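PDB 1JEO: 3-hexulose-6-phosphate isomerase from Methanocaldococcus jannaschii, which catalyses the reversible isomerisation of 3-hexulose 6-phosphate to fructose 6-phosphate, a step toward ribose 5-phosphate. Local coordinates for residues R36-V48 / F58-V72. Numbering follows the deposited sequence.
Sequences RIIKAKKIFIFGV and FAMRLMHLGFKSYFV
Ile43, Phe44 and Ile45 pair in parallel register with Ser69, Tyr70 and Phe71, the strand axes 4.7 Å apart at 26°, through four backbone hydrogen bonds: Ile43 N to Lys68 O, Tyr70 N to Ile43 O, Ile45 N to Tyr70 O and Val72 N to Ile45 O. Just before the first of these, a water bridges the chains, donating to Lys41 O and accepting from Lys68 N. Strand 69-71 is the sheet's outermost within this chain; helix 49-64 carries the SIS domain's beta-alpha-beta crossover to it from strand 43-46, its last turns, 58-64, roughly antiparallel to that strand. On the helix side, Ile45 sets CG1 3.8 Å from Ala59 CB and bends at chi2 to bring CD1 3.9 Å from Phe58 CD1. Ile43 CG2 meets Leu62 CD1 while its CD1 leans on Phe67 CB. Ile37 lays CG2 over one face of the Phe67 ring, 4.0 Å from the centroid, and brings CD1 to the edge of Phe58. Ser69 OG bonds Ala59 O. On the other face, Phe44 and Tyr70 meet obliquely, planes at 39°, and Lys42 CD touches Tyr70 CE1; its NZ forms salt bridges to Asp84 and Glu81. With CG anti to the backbone N (chi1 -167°), the Phe71 ring swings forward toward Gly47, Ile45 O over one face, 3.3 Å from CD1, while also accepting from Val72 N. Reduced to alanine, Phe71 would probably strip the ring from Ile45 O and open a gap beside Gly47, itself near Ser51 and Ser90, inferred substrate residues. Backbone bonds thus fix strand register, while apolar packing, with the Ser69 OG bond to Ala59 O, joins helix to sheet.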
ATOM      1  N   ARG A  36      -3.570   7.534  -9.387  1.00 18.01           N
ATOM      2  CA  ARG A  36      -2.765   6.521 -10.082  1.00 17.54           C
ATOM      3  C   ARG A  36      -3.452   5.155 -10.115  1.00 17.27           C
ATOM      4  O   ARG A  36      -3.315   4.427 -11.096  1.00 17.25           O
ATOM      5  CB  ARG A  36      -1.386   6.392  -9.436  1.00 26.83           C
ATOM      6  CG  ARG A  36      -0.491   7.586  -9.671  1.00 27.21           C
ATOM      7  CD  ARG A  36       0.756   7.487  -8.822  1.00 27.77           C
ATOM      8  NE  ARG A  36       1.496   8.745  -8.776  1.00 28.34           N
ATOM      9  CZ  ARG A  36       2.618   8.991  -9.448  1.00 28.54           C
ATOM     10  NH1 ARG A  36       3.156   8.068 -10.233  1.00 28.89           N
ATOM     11  NH2 ARG A  36       3.203  10.172  -9.331  1.00 29.00           N
ATOM     12  N   ILE A  37      -4.214   4.842  -9.060  1.00 21.53           N
ATOM     13  CA  ILE A  37      -4.967   3.581  -8.945  1.00 21.59           C
ATOM     14  C   ILE A  37      -6.133   3.551  -9.953  1.00 21.92           C
ATOM     15  O   ILE A  37      -6.355   2.532 -10.618  1.00 21.53           O
ATOM     16  CB  ILE A  37      -5.462   3.344  -7.461  1.00 21.70           C
ATOM     17  CG1 ILE A  37      -4.292   2.861  -6.590  1.00 21.33           C
ATOM     18  CG2 ILE A  37      -6.628   2.334  -7.388  1.00 21.61           C
ATOM     19  CD1 ILE A  37      -4.600   2.772  -5.092  1.00 20.71           C
ATOM     20  N   ILE A  38      -6.820   4.687 -10.101  1.00 24.14           N
ATOM     21  CA  ILE A  38      -7.954   4.826 -11.027  1.00 24.49           C
ATOM     22  C   ILE A  38      -7.509   4.871 -12.504  1.00 24.35           C
ATOM     23  O   ILE A  38      -8.188   4.320 -13.383  1.00 24.29           O
ATOM     24  CB  ILE A  38      -8.833   6.073 -10.633  1.00 29.59           C
ATOM     25  CG1 ILE A  38      -9.500   5.815  -9.274  1.00 29.74           C
ATOM     26  CG2 ILE A  38      -9.918   6.373 -11.686  1.00 29.61           C
ATOM     27  CD1 ILE A  38     -10.136   7.039  -8.632  1.00 30.11           C
ATOM     28  N   LYS A  39      -6.340   5.461 -12.752  1.00 25.18           N
ATOM     29  CA  LYS A  39      -5.797   5.591 -14.105  1.00 25.22           C
ATOM     30  C   LYS A  39      -5.018   4.384 -14.618  1.00 24.57           C
ATOM     31  O   LYS A  39      -4.818   4.247 -15.828  1.00 24.70           O
ATOM     32  CB  LYS A  39      -4.939   6.855 -14.221  1.00 51.77           C
ATOM     33  CG  LYS A  39      -5.742   8.146 -14.251  1.00 53.07           C
ATOM     34  CD  LYS A  39      -4.828   9.352 -14.329  1.00 54.05           C
ATOM     35  CE  LYS A  39      -5.619  10.640 -14.466  1.00 54.70           C
ATOM     36  NZ  LYS A  39      -4.718  11.828 -14.452  1.00 55.31           N
ATOM     37  N   ALA A  40      -4.592   3.506 -13.711  1.00 22.12           N
ATOM     38  CA  ALA A  40      -3.833   2.310 -14.086  1.00 21.10           C
ATOM     39  C   ALA A  40      -4.684   1.239 -14.759  1.00 20.57           C
ATOM     40  O   ALA A  40      -5.882   1.133 -14.490  1.00 20.64           O
ATOM     41  CB  ALA A  40      -3.140   1.720 -12.875  1.00 21.50           C
ATOM     42  N   LYS A  41      -4.053   0.468 -15.646  1.00 21.99           N
ATOM     43  CA  LYS A  41      -4.713  -0.629 -16.353  1.00 21.31           C
ATOM     44  C   LYS A  41      -4.767  -1.806 -15.366  1.00 20.47           C
ATOM     45  O   LYS A  41      -5.844  -2.318 -15.062  1.00 20.18           O
ATOM     46  CB  LYS A  41      -3.921  -1.001 -17.618  1.00 86.08           C
ATOM     47  CG  LYS A  41      -4.654  -1.895 -18.621  1.00 87.15           C
ATOM     48  CD  LYS A  41      -5.753  -1.148 -19.372  1.00 88.32           C
ATOM     49  CE  LYS A  41      -6.483  -2.069 -20.343  1.00 88.91           C
ATOM     50  NZ  LYS A  41      -7.579  -1.369 -21.074  1.00 89.93           N
ATOM     51  N   LYS A  42      -3.598  -2.198 -14.853  1.00 19.31           N
ATOM     52  CA  LYS A  42      -3.476  -3.277 -13.865  1.00 17.87           C
ATOM     53  C   LYS A  42      -2.650  -2.747 -12.688  1.00 16.83           C
ATOM     54  O   LYS A  42      -1.763  -1.910 -12.870  1.00 15.98           O
ATOM     55  CB  LYS A  42      -2.817  -4.543 -14.451  1.00 20.48           C
ATOM     56  CG  LYS A  42      -3.416  -5.070 -15.766  1.00 21.19           C
ATOM     57  CD  LYS A  42      -2.943  -6.477 -16.154  1.00 21.94           C
ATOM     58  CE  LYS A  42      -1.436  -6.590 -16.404  1.00 22.68           C
ATOM     59  NZ  LYS A  42      -0.914  -5.817 -17.557  1.00 23.46           N
ATOM     60  N   ILE A  43      -2.982  -3.194 -11.475  1.00 19.97           N
ATOM     61  CA  ILE A  43      -2.284  -2.761 -10.259  1.00 18.88           C
ATOM     62  C   ILE A  43      -1.555  -3.941  -9.615  1.00 17.74           C
ATOM     63  O   ILE A  43      -2.151  -4.987  -9.362  1.00 17.59           O
ATOM     64  CB  ILE A  43      -3.270  -2.109  -9.236  1.00 19.85           C
ATOM     65  CG1 ILE A  43      -4.025  -0.952  -9.901  1.00 20.16           C
ATOM     66  CG2 ILE A  43      -2.503  -1.553  -8.021  1.00 20.29           C
ATOM     67  CD1 ILE A  43      -5.376  -0.687  -9.332  1.00 20.54           C
ATOM     68  N   PHE A  44      -0.260  -3.756  -9.361  1.00 18.02           N
ATOM     69  CA  PHE A  44       0.589  -4.788  -8.762  1.00 17.33           C
ATOM     70  C   PHE A  44       1.075  -4.394  -7.376  1.00 16.46           C
ATOM     71  O   PHE A  44       1.564  -3.287  -7.173  1.00 16.14           O
ATOM     72  CB  PHE A  44       1.803  -5.072  -9.655  1.00 18.29           C
ATOM     73  CG  PHE A  44       1.466  -5.732 -10.960  1.00 18.84           C
ATOM     74  CD1 PHE A  44       0.918  -4.988 -12.026  1.00 18.93           C
ATOM     75  CD2 PHE A  44       1.719  -7.100 -11.145  1.00 19.17           C
ATOM     76  CE1 PHE A  44       0.631  -5.601 -13.266  1.00 19.09           C
ATOM     77  CE2 PHE A  44       1.435  -7.729 -12.383  1.00 19.04           C
ATOM     78  CZ  PHE A  44       0.890  -6.976 -13.445  1.00 19.34           C
ATOM     79  N   ILE A  45       0.915  -5.304  -6.418  1.00 12.90           N
ATOM     80  CA  ILE A  45       1.346  -5.061  -5.043  1.00 11.66           C
ATOM     81  C   ILE A  45       2.415  -6.090  -4.662  1.00 11.25           C
ATOM     82  O   ILE A  45       2.321  -7.256  -5.045  1.00 11.19           O
ATOM     83  CB  ILE A  45       0.169  -5.198  -4.008  1.00 22.10           C
ATOM     84  CG1 ILE A  45      -1.144  -4.575  -4.515  1.00 22.81           C
ATOM     85  CG2 ILE A  45       0.581  -4.626  -2.641  1.00 21.30           C
ATOM     86  CD1 ILE A  45      -1.172  -3.087  -4.679  1.00 23.75           C
ATOM     87  N   PHE A  46       3.425  -5.649  -3.909  1.00 15.60           N
ATOM     88  CA  PHE A  46       4.489  -6.532  -3.430  1.00 15.29           C
ATOM     89  C   PHE A  46       5.055  -6.080  -2.087  1.00 15.77           C
ATOM     90  O   PHE A  46       5.124  -4.886  -1.780  1.00 15.68           O
ATOM     91  CB  PHE A  46       5.634  -6.692  -4.454  1.00 18.21           C
ATOM     92  CG  PHE A  46       6.650  -7.762  -4.081  1.00 17.28           C
ATOM     93  CD1 PHE A  46       6.264  -9.121  -3.963  1.00 17.78           C
ATOM     94  CD2 PHE A  46       7.988  -7.416  -3.808  1.00 18.00           C
ATOM     95  CE1 PHE A  46       7.195 -10.125  -3.576  1.00 17.81           C
ATOM     96  CE2 PHE A  46       8.935  -8.410  -3.419  1.00 16.93           C
ATOM     97  CZ  PHE A  46       8.533  -9.768  -3.305  1.00 17.19           C
ATOM     98  N   GLY A  47       5.509  -7.079  -1.337  1.00 15.00           N
ATOM     99  CA  GLY A  47       6.116  -6.892  -0.040  1.00 15.10           C
ATOM    100  C   GLY A  47       6.581  -8.260   0.419  1.00 15.66           C
ATOM    101  O   GLY A  47       6.078  -9.285  -0.054  1.00 14.68           O
ATOM    102  N   VAL A  48       7.514  -8.273   1.364  1.00 13.35           N
ATOM    103  CA  VAL A  48       8.070  -9.507   1.921  1.00 14.43           C
ATOM    104  C   VAL A  48       7.614  -9.626   3.381  1.00 14.93           C
ATOM    105  O   VAL A  48       7.353  -8.614   4.034  1.00 14.20           O
ATOM    106  CB  VAL A  48       9.642  -9.492   1.815  1.00 19.41           C
ATOM    107  CG1 VAL A  48      10.276 -10.662   2.552  1.00 19.80           C
ATOM    108  CG2 VAL A  48      10.064  -9.537   0.357  1.00 20.42           C
ATOM    109  N   PHE A  58      -4.658  -5.481   1.023  1.00 15.06           N
ATOM    110  CA  PHE A  58      -4.982  -4.339   0.170  1.00 16.16           C
ATOM    111  C   PHE A  58      -5.272  -4.809  -1.261  1.00 16.68           C
ATOM    112  O   PHE A  58      -6.223  -4.329  -1.886  1.00 16.94           O
ATOM    113  CB  PHE A  58      -3.822  -3.330   0.199  1.00 13.46           C
ATOM    114  CG  PHE A  58      -4.047  -2.080  -0.629  1.00 14.05           C
ATOM    115  CD1 PHE A  58      -3.111  -1.711  -1.610  1.00 14.39           C
ATOM    116  CD2 PHE A  58      -5.160  -1.245  -0.410  1.00 14.31           C
ATOM    117  CE1 PHE A  58      -3.272  -0.519  -2.367  1.00 14.96           C
ATOM    118  CE2 PHE A  58      -5.336  -0.049  -1.156  1.00 14.79           C
ATOM    119  CZ  PHE A  58      -4.388   0.314  -2.137  1.00 15.21           C
ATOM    120  N   ALA A  59      -4.466  -5.756  -1.755  1.00 17.28           N
ATOM    121  CA  ALA A  59      -4.615  -6.314  -3.106  1.00 17.78           C
ATOM    122  C   ALA A  59      -5.980  -6.971  -3.295  1.00 18.99           C
ATOM    123  O   ALA A  59      -6.644  -6.761  -4.315  1.00 18.58           O
ATOM    124  CB  ALA A  59      -3.503  -7.314  -3.397  1.00 13.81           C
ATOM    125  N   MET A  60      -6.416  -7.693  -2.260  1.00 12.95           N
ATOM    126  CA  MET A  60      -7.711  -8.373  -2.248  1.00 14.59           C
ATOM    127  C   MET A  60      -8.852  -7.350  -2.261  1.00 14.96           C
ATOM    128  O   MET A  60      -9.805  -7.485  -3.035  1.00 14.74           O
ATOM    129  CB  MET A  60      -7.834  -9.265  -1.008  1.00 18.41           C
ATOM    130  CG  MET A  60      -9.128 -10.060  -0.939  1.00 20.43           C
ATOM    131  SD  MET A  60      -9.292 -11.024   0.546  1.00 23.15           S
ATOM    132  CE  MET A  60      -8.345 -12.462   0.071  1.00 21.64           C
ATOM    133  N   ARG A  61      -8.707  -6.302  -1.451  1.00 18.30           N
ATOM    134  CA  ARG A  61      -9.722  -5.258  -1.353  1.00 19.20           C
ATOM    135  C   ARG A  61      -9.875  -4.421  -2.639  1.00 19.31           C
ATOM    136  O   ARG A  61     -10.996  -4.064  -3.003  1.00 19.27           O
ATOM    137  CB  ARG A  61      -9.486  -4.403  -0.102  1.00 18.09           C
ATOM    138  CG  ARG A  61     -10.736  -3.734   0.463  1.00 19.84           C
ATOM    139  CD  ARG A  61     -11.860  -4.672   0.888  1.00 21.38           C
ATOM    140  NE  ARG A  61     -11.903  -4.897   2.332  1.00 23.15           N
ATOM    141  CZ  ARG A  61     -12.331  -6.018   2.904  1.00 23.85           C
ATOM    142  NH1 ARG A  61     -12.753  -7.033   2.162  1.00 24.47           N
ATOM    143  NH2 ARG A  61     -12.326  -6.135   4.224  1.00 24.61           N
ATOM    144  N   LEU A  62      -8.773  -4.204  -3.366  1.00 14.08           N
ATOM    145  CA  LEU A  62      -8.801  -3.464  -4.638  1.00 14.12           C
ATOM    146  C   LEU A  62      -9.547  -4.276  -5.692  1.00 14.20           C
ATOM    147  O   LEU A  62     -10.275  -3.723  -6.526  1.00 14.01           O
ATOM    148  CB  LEU A  62      -7.390  -3.166  -5.141  1.00 19.18           C
ATOM    149  CG  LEU A  62      -6.640  -1.963  -4.575  1.00 19.40           C
ATOM    150  CD1 LEU A  62      -5.272  -1.909  -5.224  1.00 19.68           C
ATOM    151  CD2 LEU A  62      -7.407  -0.659  -4.832  1.00 19.20           C
ATOM    152  N   MET A  63      -9.397  -5.597  -5.595  1.00 15.99           N
ATOM    153  CA  MET A  63     -10.056  -6.550  -6.480  1.00 16.12           C
ATOM    154  C   MET A  63     -11.564  -6.512  -6.189  1.00 15.45           C
ATOM    155  O   MET A  63     -12.371  -6.501  -7.122  1.00 15.46           O
ATOM    156  CB  MET A  63      -9.468  -7.950  -6.248  1.00 20.00           C
ATOM    157  CG  MET A  63     -10.043  -9.087  -7.084  1.00 22.05           C
ATOM    158  SD  MET A  63     -11.541  -9.826  -6.393  1.00 24.67           S
ATOM    159  CE  MET A  63     -12.539  -9.584  -7.759  1.00 23.91           C
ATOM    160  N   HIS A  64     -11.924  -6.435  -4.903  1.00 18.38           N
ATOM    161  CA  HIS A  64     -13.321  -6.377  -4.452  1.00 18.15           C
ATOM    162  C   HIS A  64     -14.071  -5.173  -5.025  1.00 18.53           C
ATOM    163  O   HIS A  64     -15.276  -5.246  -5.268  1.00 18.94           O
ATOM    164  CB  HIS A  64     -13.397  -6.320  -2.922  1.00 17.38           C
ATOM    165  CG  HIS A  64     -13.041  -7.601  -2.237  1.00 16.56           C
ATOM    166  ND1 HIS A  64     -13.089  -8.827  -2.865  1.00 16.72           N
ATOM    167  CD2 HIS A  64     -12.654  -7.847  -0.963  1.00 16.46           C
ATOM    168  CE1 HIS A  64     -12.750  -9.771  -2.004  1.00 16.37           C
ATOM    169  NE2 HIS A  64     -12.482  -9.204  -0.843  1.00 16.19           N
ATOM    170  N   LEU A  65     -13.333  -4.088  -5.269  1.00 21.23           N
ATOM    171  CA  LEU A  65     -13.884  -2.855  -5.827  1.00 21.55           C
ATOM    172  C   LEU A  65     -13.950  -2.827  -7.360  1.00 21.59           C
ATOM    173  O   LEU A  65     -14.460  -1.864  -7.940  1.00 22.36           O
ATOM    174  CB  LEU A  65     -13.117  -1.635  -5.303  1.00 23.24           C
ATOM    175  CG  LEU A  65     -13.080  -1.362  -3.795  1.00 23.35           C
ATOM    176  CD1 LEU A  65     -12.428  -0.015  -3.568  1.00 23.13           C
ATOM    177  CD2 LEU A  65     -14.469  -1.382  -3.182  1.00 23.45           C
ATOM    178  N   GLY A  66     -13.421  -3.869  -8.005  1.00 22.97           N
ATOM    179  CA  GLY A  66     -13.468  -3.953  -9.458  1.00 22.67           C
ATOM    180  C   GLY A  66     -12.209  -3.679 -10.248  1.00 22.45           C
ATOM    181  O   GLY A  66     -12.238  -3.746 -11.476  1.00 22.40           O
ATOM    182  N   PHE A  67     -11.113  -3.364  -9.562  1.00 18.66           N
ATOM    183  CA  PHE A  67      -9.836  -3.095 -10.226  1.00 18.50           C
ATOM    184  C   PHE A  67      -9.135  -4.402 -10.577  1.00 18.33           C
ATOM    185  O   PHE A  67      -9.420  -5.435  -9.972  1.00 18.36           O
ATOM    186  CB  PHE A  67      -8.920  -2.276  -9.309  1.00 23.02           C
ATOM    187  CG  PHE A  67      -9.442  -0.906  -8.988  1.00 23.40           C
ATOM    188  CD1 PHE A  67     -10.097  -0.661  -7.770  1.00 23.14           C
ATOM    189  CD2 PHE A  67      -9.286   0.149  -9.904  1.00 23.35           C
ATOM    190  CE1 PHE A  67     -10.600   0.628  -7.459  1.00 23.47           C
ATOM    191  CE2 PHE A  67      -9.782   1.447  -9.614  1.00 23.27           C
ATOM    192  CZ  PHE A  67     -10.442   1.687  -8.384  1.00 23.34           C
ATOM    193  N   LYS A  68      -8.261  -4.360 -11.586  1.00 20.61           N
ATOM    194  CA  LYS A  68      -7.477  -5.534 -11.988  1.00 20.10           C
ATOM    195  C   LYS A  68      -6.237  -5.494 -11.088  1.00 19.59           C
ATOM    196  O   LYS A  68      -5.231  -4.848 -11.396  1.00 18.92           O
ATOM    197  CB  LYS A  68      -7.124  -5.486 -13.483  1.00 47.30           C
ATOM    198  CG  LYS A  68      -8.344  -5.633 -14.401  1.00 48.09           C
ATOM    199  CD  LYS A  68      -7.983  -6.095 -15.814  1.00 48.71           C
ATOM    200  CE  LYS A  68      -7.435  -4.968 -16.682  1.00 49.33           C
ATOM    201  NZ  LYS A  68      -7.031  -5.449 -18.037  1.00 49.53           N
ATOM    202  N   SER A  69      -6.399  -6.093  -9.911  1.00 21.89           N
ATOM    203  CA  SER A  69      -5.376  -6.128  -8.872  1.00 21.32           C
ATOM    204  C   SER A  69      -4.638  -7.453  -8.815  1.00 20.40           C
ATOM    205  O   SER A  69      -5.238  -8.512  -9.018  1.00 20.07           O
ATOM    206  CB  SER A  69      -6.034  -5.852  -7.522  1.00 27.63           C
ATOM    207  OG  SER A  69      -5.073  -5.673  -6.502  1.00 29.06           O
ATOM    208  N   TYR A  70      -3.329  -7.391  -8.564  1.00 17.76           N
ATOM    209  CA  TYR A  70      -2.489  -8.586  -8.478  1.00 16.83           C
ATOM    210  C   TYR A  70      -1.417  -8.455  -7.412  1.00 16.25           C
ATOM    211  O   TYR A  70      -0.998  -7.346  -7.067  1.00 15.68           O
ATOM    212  CB  TYR A  70      -1.782  -8.869  -9.821  1.00 22.23           C
ATOM    213  CG  TYR A  70      -2.708  -9.154 -10.983  1.00 23.26           C
ATOM    214  CD1 TYR A  70      -2.940  -8.175 -11.975  1.00 23.63           C
ATOM    215  CD2 TYR A  70      -3.408 -10.379 -11.071  1.00 23.74           C
ATOM    216  CE1 TYR A  70      -3.864  -8.408 -13.034  1.00 24.18           C
ATOM    217  CE2 TYR A  70      -4.332 -10.624 -12.127  1.00 24.25           C
ATOM    218  CZ  TYR A  70      -4.550  -9.630 -13.098  1.00 24.71           C
ATOM    219  OH  TYR A  70      -5.445  -9.855 -14.117  1.00 25.73           O
ATOM    220  N   PHE A  71      -1.027  -9.590  -6.844  1.00 16.84           N
ATOM    221  CA  PHE A  71       0.060  -9.617  -5.875  1.00 16.20           C
ATOM    222  C   PHE A  71       1.191 -10.366  -6.580  1.00 16.14           C
ATOM    223  O   PHE A  71       0.986 -11.478  -7.071  1.00 16.53           O
ATOM    224  CB  PHE A  71      -0.321 -10.315  -4.563  1.00 14.48           C
ATOM    225  CG  PHE A  71       0.677 -10.080  -3.454  1.00 13.50           C
ATOM    226  CD1 PHE A  71       0.633  -8.893  -2.698  1.00 13.34           C
ATOM    227  CD2 PHE A  71       1.712 -11.007  -3.202  1.00 13.23           C
ATOM    228  CE1 PHE A  71       1.611  -8.623  -1.705  1.00 12.82           C
ATOM    229  CE2 PHE A  71       2.701 -10.751  -2.217  1.00 12.86           C
ATOM    230  CZ  PHE A  71       2.650  -9.556  -1.466  1.00 12.61           C
ATOM    231  N   VAL A  72       2.373  -9.750  -6.617  1.00 12.83           N
ATOM    232  CA  VAL A  72       3.557 -10.328  -7.266  1.00 13.16           C
ATOM    233  C   VAL A  72       4.023 -11.581  -6.513  1.00 14.06           C
ATOM    234  O   VAL A  72       4.157 -11.565  -5.290  1.00 14.92           O
ATOM    235  CB  VAL A  72       4.711  -9.280  -7.358  1.00 16.40           C
ATOM    236  CG1 VAL A  72       5.927  -9.844  -8.099  1.00 15.43           C
ATOM    237  CG2 VAL A  72       4.225  -8.004  -8.039  1.00 15.98           C
TER
HETATM  238  O   HOH W   1      -7.505  -1.858 -12.768  1.00 28.33           O